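Local structure of glycoside hydrolase family 31 (Trueperella pyogenes, 5I0G) at residues 34-39 with 89-94; 145-150 with 166-171; 295-300 with 588-593; 387-392 with 428-433. The protein degrades cycloalternan, a cyclic tetrasaccharide of glucose, and probably does so by cleaving alpha-glucosidic linkages in the manner of family 31 glycoside hydrolases. The protein carries 1 engineered substitution. All coordinates share one frame; numbering follows the deposited sequence.

Contact 1: 34-39 with 89-94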
# COMPACT_ATOMS: atom_id res chain seq x y z
N GLY A 34 20.87 -15.86 15.84
CA GLY A 34 20.66 -16.94 14.88
C GLY A 34 21.75 -16.95 13.83
O GLY A 34 22.34 -15.91 13.52
N ALA A 35 22.01 -18.14 13.30
CA ALA A 35 22.93 -18.35 12.20
C ALA A 35 22.48 -19.55 11.37
O ALA A 35 21.74 -20.42 11.86
CB ALA A 35 24.34 -18.56 12.73
N THR A 36 22.89 -19.57 10.11
CA THR A 36 22.60 -20.70 9.22
C THR A 36 23.88 -21.31 8.68
O THR A 36 24.91 -20.65 8.71
CB THR A 36 21.71 -20.31 8.02
OG1 THR A 36 22.37 -19.31 7.24
CG2 THR A 36 20.36 -19.81 8.48
N THR A 37 23.79 -22.55 8.20
CA THR A 37 24.92 -23.24 7.57
C THR A 37 24.55 -23.74 6.17
O THR A 37 23.41 -24.05 5.89
CB THR A 37 25.41 -24.41 8.44
OG1 THR A 37 24.38 -25.40 8.53
CG2 THR A 37 25.73 -23.94 9.85
N SER A 38 25.55 -23.83 5.29
CA SER A 38 25.35 -24.28 3.91
C SER A 38 25.31 -25.80 3.76
O SER A 38 24.97 -26.30 2.70
CB SER A 38 26.48 -23.71 3.05
OG SER A 38 27.74 -24.09 3.57
N GLY A 39 25.73 -26.52 4.81
CA GLY A 39 25.66 -27.98 4.89
C GLY A 39 25.30 -28.42 6.31
O GLY A 39 25.37 -27.62 7.26
N ALA A 89 13.15 -24.13 5.65
CA ALA A 89 13.96 -23.37 6.63
C ALA A 89 14.52 -24.29 7.74
O ALA A 89 14.13 -24.20 8.93
CB ALA A 89 13.12 -22.24 7.22
N ASP A 90 15.44 -25.17 7.33
CA ASP A 90 15.90 -26.33 8.13
C ASP A 90 17.39 -26.30 8.52
O ASP A 90 17.88 -27.26 9.10
CB ASP A 90 15.62 -27.64 7.35
CG ASP A 90 16.38 -27.72 5.99
OD1 ASP A 90 17.27 -26.88 5.72
OD2 ASP A 90 16.09 -28.63 5.18
N ASN A 91 18.10 -25.22 8.18
CA ASN A 91 19.54 -25.09 8.39
C ASN A 91 19.92 -24.01 9.43
O ASN A 91 21.07 -23.56 9.45
CB ASN A 91 20.24 -24.81 7.04
CG ASN A 91 19.74 -23.53 6.38
OD1 ASN A 91 18.64 -23.07 6.65
ND2 ASN A 91 20.57 -22.95 5.51
N GLY A 92 18.98 -23.63 10.28
CA GLY A 92 19.16 -22.53 11.22
C GLY A 92 19.51 -23.01 12.61
O GLY A 92 18.99 -24.03 13.07
N TRP A 93 20.37 -22.27 13.30
CA TRP A 93 20.70 -22.54 14.71
C TRP A 93 20.42 -21.27 15.52
O TRP A 93 20.51 -20.16 15.00
CB TRP A 93 22.16 -22.96 14.87
CG TRP A 93 22.48 -24.26 14.20
CD1 TRP A 93 22.60 -24.49 12.85
CD2 TRP A 93 22.71 -25.52 14.84
NE1 TRP A 93 22.89 -25.81 12.62
CE2 TRP A 93 22.96 -26.46 13.82
CE3 TRP A 93 22.71 -25.94 16.18
CZ2 TRP A 93 23.21 -27.81 14.09
CZ3 TRP A 93 22.97 -27.28 16.45
CH2 TRP A 93 23.21 -28.20 15.41
N GLN A 94 20.12 -21.45 16.81
CA GLN A 94 19.69 -20.34 17.67
C GLN A 94 20.14 -20.51 19.12
O GLN A 94 20.17 -21.61 19.64
CB GLN A 94 18.17 -20.24 17.60
CG GLN A 94 17.57 -19.09 18.37
CD GLN A 94 16.10 -18.89 18.07
OE1 GLN A 94 15.73 -18.32 17.03
NE2 GLN A 94 15.26 -19.32 18.99
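Asn91 reaches across to Thr36 and Thr37 just where the antiparallel pairing of strands 34-37 and 92-94 runs out. Its CB lies 3.5 Å from Thr37 O. Beyond it CG meets that same carbonyl oxygen and, a little farther off, Thr36 CB; OD1 comes up to the methyl CG2 of Thr36, and ND2 donates to Thr37 O at 3.1 Å, from 33° out of the carbonyl plane. A chi1 of 59°, with CG between the backbone N and the carbonyl carbon, sets the short amide alongside the two threonines. The backbone of Asn91 works too, its O accepting from Thr37 N at 3.2 Å. One asparagine thus prolongs the ladder by a donor and an acceptor.

Behind it, Ala35 and Trp93 form a hydrogen-bonded pair, Trp93 N to Ala35 O (2.7 Å) being the shorter of its two bonds. Ala35, small beside the indole, and Trp93 share a face of the sheet that rests on Met44 of strand 41-49; Thr36 lies on the other face, its CG2 beside the CA of Gly92, which has no side chain to compete with it. Backbone polarity is therefore spent between the strands of this N-terminal beta domain, and the tryptophan face contributes apolar packing.

Contact 2: 145-150 with 166-171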
# COMPACT_ATOMS: atom_id res chain seq x y z
N ARG A 145 0.66 20.37 23.24
CA ARG A 145 0.44 18.95 23.55
C ARG A 145 1.69 18.14 23.85
O ARG A 145 1.59 17.11 24.51
CB ARG A 145 -0.42 18.27 22.46
CG ARG A 145 -1.84 18.82 22.36
CD ARG A 145 -2.57 18.87 23.71
NE ARG A 145 -3.96 19.23 23.54
CZ ARG A 145 -4.98 18.39 23.38
NH1 ARG A 145 -4.81 17.07 23.40
NH2 ARG A 145 -6.20 18.89 23.22
N PHE A 146 2.86 18.62 23.41
CA PHE A 146 4.15 17.98 23.71
C PHE A 146 4.38 17.90 25.21
O PHE A 146 4.14 18.88 25.91
CB PHE A 146 5.28 18.78 23.04
CG PHE A 146 6.66 18.21 23.24
CD1 PHE A 146 6.93 16.88 22.90
CD2 PHE A 146 7.70 19.00 23.73
CE1 PHE A 146 8.20 16.35 23.07
CE2 PHE A 146 8.98 18.48 23.89
CZ PHE A 146 9.23 17.15 23.56
N ILE A 147 4.82 16.74 25.70
CA ILE A 147 5.21 16.58 27.11
C ILE A 147 6.72 16.84 27.19
O ILE A 147 7.49 16.01 26.72
CB ILE A 147 4.87 15.17 27.62
CG1 ILE A 147 3.38 14.84 27.40
CG2 ILE A 147 5.22 15.03 29.10
CD1 ILE A 147 2.39 15.77 28.08
N PRO A 148 7.14 18.00 27.78
CA PRO A 148 8.56 18.42 27.73
C PRO A 148 9.57 17.41 28.25
O PRO A 148 10.67 17.34 27.70
CB PRO A 148 8.61 19.69 28.62
CG PRO A 148 7.22 20.10 28.86
CD PRO A 148 6.28 19.01 28.43
N ASP A 149 9.23 16.65 29.30
CA ASP A 149 10.20 15.72 29.89
C ASP A 149 10.02 14.25 29.46
O ASP A 149 10.60 13.37 30.08
CB ASP A 149 10.26 15.87 31.42
CG ASP A 149 9.06 15.27 32.14
OD1 ASP A 149 8.19 14.60 31.51
OD2 ASP A 149 8.98 15.47 33.38
N SER A 150 9.22 14.01 28.41
CA SER A 150 9.02 12.67 27.85
C SER A 150 10.13 12.12 26.94
O SER A 150 10.26 10.91 26.83
CB SER A 150 7.68 12.60 27.09
OG SER A 150 7.69 13.40 25.91
N ALA A 166 6.17 11.79 24.03
CA ALA A 166 4.73 11.71 24.24
C ALA A 166 4.02 13.02 23.94
O ALA A 166 4.60 14.10 24.11
CB ALA A 166 4.43 11.29 25.68
N LEU A 167 2.76 12.90 23.53
CA LEU A 167 1.84 14.03 23.33
C LEU A 167 0.59 13.81 24.19
O LEU A 167 0.13 12.68 24.33
CB LEU A 167 1.41 14.12 21.86
CG LEU A 167 2.49 14.20 20.77
CD1 LEU A 167 1.83 14.33 19.41
CD2 LEU A 167 3.43 15.36 21.01
N ARG A 168 0.04 14.88 24.76
CA ARG A 168 -1.15 14.76 25.61
C ARG A 168 -2.38 14.61 24.73
O ARG A 168 -2.54 15.35 23.75
CB ARG A 168 -1.32 15.94 26.57
CG ARG A 168 -2.54 15.77 27.51
CD ARG A 168 -2.69 16.86 28.57
NE ARG A 168 -2.76 18.17 27.93
CZ ARG A 168 -1.75 19.03 27.83
NH1 ARG A 168 -1.95 20.18 27.18
NH2 ARG A 168 -0.54 18.77 28.38
N ILE A 169 -3.23 13.66 25.09
CA ILE A 169 -4.56 13.49 24.49
C ILE A 169 -5.61 13.56 25.61
O ILE A 169 -5.40 12.99 26.71
CB ILE A 169 -4.66 12.19 23.65
CG1 ILE A 169 -6.04 12.05 23.00
CG2 ILE A 169 -4.31 10.95 24.47
CD1 ILE A 169 -6.12 10.95 21.97
N GLU A 170 -6.70 14.27 25.34
CA GLU A 170 -7.79 14.49 26.31
C GLU A 170 -8.91 13.44 26.17
O GLU A 170 -8.95 12.71 25.19
CB GLU A 170 -8.31 15.93 26.21
CG GLU A 170 -7.19 16.96 26.46
CD GLU A 170 -7.65 18.40 26.56
OE1 GLU A 170 -8.73 18.74 26.03
OE2 GLU A 170 -6.93 19.23 27.16
N GLY A 171 -9.78 13.36 27.16
CA GLY A 171 -10.71 12.24 27.31
C GLY A 171 -11.73 12.06 26.19
O GLY A 171 -12.10 10.92 25.88
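Arg145 meets Arg168 through both its backbone and its side chain. Its O accepts from Arg168 N at 2.7 Å, and NH1 of its guanidinium donates to Arg168 O at 2.9 Å. That oxygen lies in the guanidinium plane, but the donor stands 45° above the carbonyl plane, away from the lone pairs. The bend at chi2 (-50°) turns the long arginine chain along residues 168-170 and allows this double grip. There the carboxylate of Glu170 stacks over one face of the guanidinium, planes 24° apart, in a long, purely electrostatic salt bridge.

Two residues on, Ile147 N donates to Ala166 O at 3.1 Å, while the isoleucine packs CG1 against the methyl of Ala166 and CD1 against Arg168 CB. Ser150 finishes the row: its OG accepts from Ala166 N at 2.9 Å and donates to Ile147 O, on a lone pair in the carbonyl plane. Ile147 O also takes Ser150 N, the closing bond of a type I turn, so a serine at the turn's end both locks the turn and holds the strand.

In the next shell Glu173, the stronger polar partner of Arg145, forms a salt bridge with NH1 that probably offsets the nearby charge of Arg168. Strand 159-168 continues its sheet through strand 247-253, while Leu167 packs on Trp226 and Phe228 of strand 225-230 and on Ile141 of strand 138-141, joining the two sheets.

Contact 3: 295-300 with 588-593. With GLC (alpha-D-glucopyranose), chain B.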
# COMPACT_ATOMS: atom_id res chain seq x y z
N PHE A 295 -14.08 9.14 -13.69
CA PHE A 295 -15.30 8.94 -12.91
C PHE A 295 -16.36 7.99 -13.46
O PHE A 295 -17.36 7.77 -12.79
CB PHE A 295 -15.93 10.30 -12.58
CG PHE A 295 -15.09 11.12 -11.66
CD1 PHE A 295 -14.71 10.61 -10.43
CD2 PHE A 295 -14.66 12.38 -12.03
CE1 PHE A 295 -13.92 11.35 -9.57
CE2 PHE A 295 -13.87 13.13 -11.16
CZ PHE A 295 -13.51 12.61 -9.93
N GLY A 296 -16.14 7.43 -14.64
CA GLY A 296 -16.98 6.33 -15.13
C GLY A 296 -16.55 4.97 -14.58
O GLY A 296 -15.63 4.87 -13.74
N LEU A 297 -17.23 3.92 -15.02
CA LEU A 297 -16.90 2.58 -14.58
C LEU A 297 -15.56 2.12 -15.20
O LEU A 297 -15.37 2.23 -16.42
CB LEU A 297 -18.02 1.60 -14.94
CG LEU A 297 -17.79 0.14 -14.56
CD1 LEU A 297 -17.71 -0.03 -13.05
CD2 LEU A 297 -18.90 -0.71 -15.15
N TRP A 298 -14.66 1.62 -14.35
CA TRP A 298 -13.40 0.98 -14.80
C TRP A 298 -13.62 -0.52 -14.84
O TRP A 298 -14.04 -1.11 -13.85
CB TRP A 298 -12.26 1.24 -13.81
CG TRP A 298 -11.76 2.66 -13.71
CD1 TRP A 298 -12.51 3.80 -13.64
CD2 TRP A 298 -10.40 3.07 -13.64
NE1 TRP A 298 -11.70 4.90 -13.53
CE2 TRP A 298 -10.39 4.49 -13.54
CE3 TRP A 298 -9.17 2.39 -13.66
CZ2 TRP A 298 -9.21 5.24 -13.45
CZ3 TRP A 298 -7.98 3.14 -13.57
CH2 TRP A 298 -8.02 4.55 -13.47
N ALA A 299 -13.28 -1.14 -15.98
CA ALA A 299 -13.37 -2.60 -16.16
C ALA A 299 -11.97 -3.22 -16.13
O ALA A 299 -11.06 -2.70 -16.78
CB ALA A 299 -14.02 -2.92 -17.50
N SER A 300 -11.81 -4.32 -15.40
CA SER A 300 -10.52 -4.99 -15.30
C SER A 300 -10.65 -6.48 -15.04
O SER A 300 -11.60 -6.95 -14.40
CB SER A 300 -9.67 -4.35 -14.18
OG SER A 300 -8.40 -4.97 -14.02
N MET A 588 -14.70 3.89 -9.15
CA MET A 588 -15.58 2.73 -9.24
C MET A 588 -14.97 1.75 -10.22
O MET A 588 -14.82 2.07 -11.41
CB MET A 588 -16.95 3.16 -9.75
CG MET A 588 -17.99 2.05 -9.83
SD MET A 588 -19.47 2.62 -10.68
CE MET A 588 -20.56 1.22 -10.40
N GLN A 589 -14.64 0.55 -9.73
CA GLN A 589 -13.83 -0.42 -10.48
C GLN A 589 -14.05 -1.85 -10.02
O GLN A 589 -14.10 -2.10 -8.83
CB GLN A 589 -12.33 -0.06 -10.34
CG GLN A 589 -11.36 -0.91 -11.18
CD GLN A 589 -10.36 -1.74 -10.38
OE1 GLN A 589 -9.29 -2.05 -10.90
NE2 GLN A 589 -10.68 -2.09 -9.14
N TYR A 590 -14.17 -2.78 -10.97
CA TYR A 590 -14.15 -4.22 -10.70
C TYR A 590 -12.92 -4.86 -11.29
O TYR A 590 -12.39 -4.37 -12.28
CB TYR A 590 -15.43 -4.93 -11.19
CG TYR A 590 -15.59 -5.10 -12.68
CD1 TYR A 590 -14.97 -6.15 -13.36
CD2 TYR A 590 -16.41 -4.24 -13.41
CE1 TYR A 590 -15.16 -6.33 -14.73
CE2 TYR A 590 -16.60 -4.42 -14.78
CZ TYR A 590 -15.96 -5.46 -15.43
OH TYR A 590 -16.13 -5.62 -16.79
N HIS A 591 -12.51 -5.97 -10.69
CA HIS A 591 -11.22 -6.59 -10.99
C HIS A 591 -11.23 -8.07 -10.58
O HIS A 591 -12.02 -8.47 -9.74
CB HIS A 591 -10.13 -5.82 -10.23
CG HIS A 591 -8.74 -6.30 -10.50
ND1 HIS A 591 -8.30 -6.65 -11.76
CD2 HIS A 591 -7.69 -6.47 -9.66
CE1 HIS A 591 -7.05 -7.05 -11.68
NE2 HIS A 591 -6.65 -6.94 -10.43
N SER A 592 -10.37 -8.88 -11.19
CA SER A 592 -10.27 -10.30 -10.88
C SER A 592 -8.83 -10.81 -11.02
O SER A 592 -8.12 -10.43 -11.95
CB SER A 592 -11.20 -11.13 -11.79
OG SER A 592 -10.82 -10.99 -13.16
N GLU A 593 -8.44 -11.69 -10.11
CA GLU A 593 -7.09 -12.21 -10.02
C GLU A 593 -6.81 -13.32 -11.03
O GLU A 593 -7.73 -14.02 -11.45
CB GLU A 593 -6.87 -12.78 -8.62
CG GLU A 593 -5.40 -12.99 -8.29
CD GLU A 593 -5.19 -13.49 -6.88
OE1 GLU A 593 -6.08 -14.21 -6.36
OE2 GLU A 593 -4.10 -13.15 -6.33
C1 GLC B . -0.97 -7.91 -7.67
C2 GLC B . -2.12 -6.91 -7.54
C3 GLC B . -3.30 -7.34 -8.41
C4 GLC B . -2.89 -7.65 -9.84
C5 GLC B . -1.71 -8.61 -9.85
C6 GLC B . -1.17 -8.81 -11.25
O2 GLC B . -2.57 -6.81 -6.18
O3 GLC B . -4.31 -6.33 -8.44
O4 GLC B . -3.99 -8.28 -10.51
O5 GLC B . -0.64 -8.11 -9.04
O6 GLC B . -0.36 -9.98 -11.20
O HOH W 1 -14.88 5.98 -11.37
O HOH W 2 -13.00 -9.39 -13.94
O HOH W 3 -7.15 -2.72 -12.42
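The closure of the TIM barrel is made here, where the first strand, 298-300, lies beside the last, 587-590, and runs the same way, segments 298-300 and 588-590 having axes 16° apart. Trp298 N donates to Met588 O at 3.0 Å, and Tyr590 N answers with a weak bond to Trp298 O. At the start of the seam a water bridges Gly296 O and Met588 N, while Leu297 CD1 packs on Met588 CG at 3.8 Å; the flexible, extended methionine suits such a buried apolar place. Trp298 and Gln589 point to one face of the sheet, where Trp298 CB lies 3.5 Å from Gln589 CG and the glutamine amide goes on to Asp561.

The opposite face carries Ala299 and Tyr590. With chi1 at 72° the phenol folds back over the first strand, and Ala299 CA stands over the ring in a CH-pi contact, 4.2 Å from its centroid. A residue as small as alanine allows the ring to lie so close, and the hydroxyl of Tyr590 continues to His317 of helix 307-319.

In a (beta/alpha)8 barrel the C-terminal ends of the strands bear the active site, and this end leads to sugar. His591 NE2 donates to O4 of the chain B glucose at 3.0 Å and also hydrogen-bonds its O3, while the ring's other nitrogen, ND1, gives Ser300 OG a weak, bent bond (2.8 Å, 118° at the hydrogen). A water joins Ser300 OG to Gln589 OE1, and Glu330 binds the glucose too.

Contact 4: 387-392 with 428-433. With GLC (alpha-D-glucopyranose), chain C; GLC (alpha-D-glucopyranose), chain D; GLC (alpha-D-glucopyranose), chain B.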
# COMPACT_ATOMS: atom_id res chain seq x y z
N TRP A 387 -0.73 -2.17 -17.08
CA TRP A 387 -0.09 -2.54 -15.83
C TRP A 387 1.42 -2.46 -15.90
O TRP A 387 2.03 -2.66 -16.96
CB TRP A 387 -0.52 -3.95 -15.49
CG TRP A 387 -0.19 -4.49 -14.15
CD1 TRP A 387 -0.98 -4.44 -13.06
CD2 TRP A 387 0.97 -5.24 -13.79
NE1 TRP A 387 -0.37 -5.09 -12.01
CE2 TRP A 387 0.83 -5.59 -12.44
CE3 TRP A 387 2.12 -5.63 -14.47
CZ2 TRP A 387 1.78 -6.33 -11.75
CZ3 TRP A 387 3.08 -6.36 -13.79
CH2 TRP A 387 2.91 -6.70 -12.43
N GLN A 388 2.02 -2.14 -14.76
CA GLN A 388 3.47 -1.98 -14.62
C GLN A 388 3.91 -2.39 -13.23
O GLN A 388 3.09 -2.40 -12.27
CB GLN A 388 3.90 -0.51 -14.82
CG GLN A 388 3.79 0.03 -16.23
CD GLN A 388 4.87 -0.49 -17.15
OE1 GLN A 388 5.96 0.06 -17.21
NE2 GLN A 388 4.56 -1.54 -17.89
N ILE A 389 5.21 -2.66 -13.12
CA ILE A 389 5.86 -3.01 -11.85
C ILE A 389 7.23 -2.29 -11.86
O ILE A 389 7.86 -2.21 -12.94
CB ILE A 389 5.99 -4.56 -11.75
CG1 ILE A 389 6.51 -5.02 -10.38
CG2 ILE A 389 6.92 -5.13 -12.80
CD1 ILE A 389 5.42 -5.26 -9.38
N PRO A 390 7.70 -1.77 -10.69
CA PRO A 390 9.03 -1.12 -10.69
C PRO A 390 10.14 -2.12 -10.32
O PRO A 390 10.81 -1.95 -9.32
CB PRO A 390 8.86 -0.04 -9.61
CG PRO A 390 7.95 -0.68 -8.61
CD PRO A 390 7.12 -1.72 -9.34
N LEU A 391 10.27 -3.16 -11.13
CA LEU A 391 11.28 -4.21 -11.00
C LEU A 391 11.66 -4.71 -12.38
O LEU A 391 10.88 -4.62 -13.31
CB LEU A 391 10.74 -5.40 -10.21
CG LEU A 391 10.47 -5.16 -8.72
CD1 LEU A 391 9.69 -6.34 -8.14
CD2 LEU A 391 11.77 -4.90 -7.98
N GLN A 392 12.87 -5.25 -12.50
CA GLN A 392 13.34 -5.85 -13.74
C GLN A 392 13.80 -7.26 -13.39
O GLN A 392 14.84 -7.45 -12.76
CB GLN A 392 14.48 -5.03 -14.32
CG GLN A 392 15.05 -5.58 -15.61
CD GLN A 392 14.30 -5.10 -16.82
OE1 GLN A 392 14.10 -3.92 -16.99
NE2 GLN A 392 13.89 -6.01 -17.66
N GLY A 428 12.06 -9.75 -1.50
CA GLY A 428 10.68 -10.16 -1.36
C GLY A 428 10.31 -11.47 -2.04
O GLY A 428 11.10 -12.05 -2.77
N TRP A 429 9.09 -11.89 -1.77
CA TRP A 429 8.50 -13.12 -2.32
C TRP A 429 7.94 -12.88 -3.75
O TRP A 429 7.80 -13.82 -4.52
CB TRP A 429 7.42 -13.69 -1.36
CG TRP A 429 6.28 -12.74 -1.13
CD1 TRP A 429 5.16 -12.60 -1.92
CD2 TRP A 429 6.17 -11.75 -0.10
NE1 TRP A 429 4.37 -11.59 -1.42
CE2 TRP A 429 4.96 -11.05 -0.31
CE3 TRP A 429 6.98 -11.38 0.99
CZ2 TRP A 429 4.53 -10.00 0.51
CZ3 TRP A 429 6.55 -10.33 1.82
CH2 TRP A 429 5.33 -9.66 1.58
N TRP A 430 7.62 -11.63 -4.09
CA TRP A 430 7.11 -11.28 -5.42
C TRP A 430 8.23 -10.82 -6.37
O TRP A 430 8.89 -9.81 -6.10
CB TRP A 430 6.07 -10.19 -5.29
CG TRP A 430 5.18 -10.03 -6.46
CD1 TRP A 430 4.81 -11.00 -7.34
CD2 TRP A 430 4.49 -8.84 -6.86
NE1 TRP A 430 3.94 -10.48 -8.27
CE2 TRP A 430 3.73 -9.16 -8.00
CE3 TRP A 430 4.45 -7.54 -6.37
CZ2 TRP A 430 2.93 -8.23 -8.66
CZ3 TRP A 430 3.66 -6.61 -7.02
CH2 TRP A 430 2.90 -6.96 -8.16
N PHE A 431 8.43 -11.55 -7.47
CA PHE A 431 9.57 -11.37 -8.37
C PHE A 431 10.86 -11.38 -7.54
O PHE A 431 11.56 -10.36 -7.45
CB PHE A 431 9.45 -10.07 -9.17
CG PHE A 431 8.24 -10.01 -10.08
CD1 PHE A 431 8.15 -10.86 -11.19
CD2 PHE A 431 7.23 -9.11 -9.84
CE1 PHE A 431 7.05 -10.80 -12.04
CE2 PHE A 431 6.13 -9.05 -10.69
CZ PHE A 431 6.05 -9.89 -11.79
N PRO A 432 11.17 -12.52 -6.90
CA PRO A 432 12.37 -12.56 -6.07
C PRO A 432 13.63 -12.36 -6.93
O PRO A 432 13.64 -12.73 -8.10
CB PRO A 432 12.32 -13.95 -5.42
CG PRO A 432 11.50 -14.78 -6.37
CD PRO A 432 10.55 -13.85 -7.07
N ASN A 433 14.64 -11.70 -6.35
CA ASN A 433 15.95 -11.42 -6.98
C ASN A 433 15.95 -10.44 -8.15
O ASN A 433 16.99 -10.21 -8.76
CB ASN A 433 16.69 -12.74 -7.37
CG ASN A 433 16.97 -13.62 -6.16
OD1 ASN A 433 16.42 -14.72 -6.02
ND2 ASN A 433 17.80 -13.14 -5.25
C1 GLC C . 0.23 -12.58 -6.74
C2 GLC C . -0.83 -11.49 -6.93
C3 GLC C . -0.21 -10.09 -6.88
C4 GLC C . 0.56 -9.95 -5.56
C5 GLC C . 1.61 -11.06 -5.50
C6 GLC C . 2.59 -10.96 -4.33
O2 GLC C . -1.51 -11.69 -8.18
O3 GLC C . -1.30 -9.15 -7.00
O4 GLC C . 1.19 -8.67 -5.44
O5 GLC C . 0.93 -12.33 -5.52
O6 GLC C . 1.92 -10.94 -3.06
C1 GLC D . 3.50 -12.87 -11.26
C2 GLC D . 4.47 -14.04 -11.46
C3 GLC D . 3.89 -15.32 -10.87
C4 GLC D . 3.52 -15.10 -9.41
C5 GLC D . 2.50 -13.97 -9.32
C6 GLC D . 2.05 -13.68 -7.89
O2 GLC D . 4.76 -14.21 -12.86
O3 GLC D . 4.85 -16.37 -10.95
O4 GLC D . 2.98 -16.31 -8.88
O5 GLC D . 3.09 -12.79 -9.89
O6 GLC D . 1.09 -12.60 -7.91
C1 GLC B . -0.97 -7.91 -7.67
C2 GLC B . -2.12 -6.91 -7.54
C3 GLC B . -3.30 -7.34 -8.41
C4 GLC B . -2.89 -7.65 -9.84
C5 GLC B . -1.71 -8.61 -9.85
C6 GLC B . -1.17 -8.81 -11.25
O2 GLC B . -2.57 -6.81 -6.18
O3 GLC B . -4.31 -6.33 -8.44
O4 GLC B . -3.99 -8.28 -10.51
O5 GLC B . -0.64 -8.11 -9.04
O6 GLC B . -0.36 -9.98 -11.20
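Ile389 and Trp387 press on Trp430 from different directions. The Ile389 tip, CD1, sits over one face of the indole, near CZ3 and CH2, though the exact closeness is doubtful; Trp387 comes to its edge, the CZ2 atoms of Trp387 and Trp430 lying 3.8 Å apart. With CG1 anti to the backbone N (chi1 -173°), Ile389 aims its longer branch at the aromatic pair, so CG1 also touches Phe431 CE2. Leu391 adds a smaller contact through one methyl, CD1, at 3.9 Å from Phe431 CB. No hydrogen bond crosses between the segments, and the backbones stay well apart, 7.8 Å between the CA atoms of Leu391 and Phe431, their nearest pair.

Against this tight apolar cluster, the glycan side mixes CH groups over a ring face with hydrogen bonds at ring edges. The face of Trp430 opposite Ile389 carries the chain C glucose, whose C6 is 3.5 Å from Trp430 CG. At the edge, Trp430 NE1 donates to O5 of the chain D glucose at 2.9 Å, and Trp429 NE1 donates in plane to O6 of the chain C glucose at 3.0 Å. Tryptophan suits both tasks, having a broad apolar face and one N-H at its rim.

Trp387 stands at the end of barrel strand 383-388, its NE1 bonded to Asp467 just beyond strand 463-466; the 428-433 loop, between helices 400-411 and 442-450, folds over that strand end.

Contacts 3 and 4 belong to one TIM barrel and share the chain B glucose, which His591 hydrogen-bonds and Trp387 and Trp430 touch; their nearest atoms are about 7 Å apart and their centres 23 Å. Contact 4 falls within the long span of chain between the two segments of contact 3, so closing the barrel brings both to the same pocket. Contact 1, in the N-terminal beta domain, lies about 13 Å from contact 4 at the nearest atoms, and His78, just before helix 79-88, reaches the glycan. Contact 2 is remote, about 30 Å or more between nearest atoms from each of the other three, and packs a loop against strand 159-168.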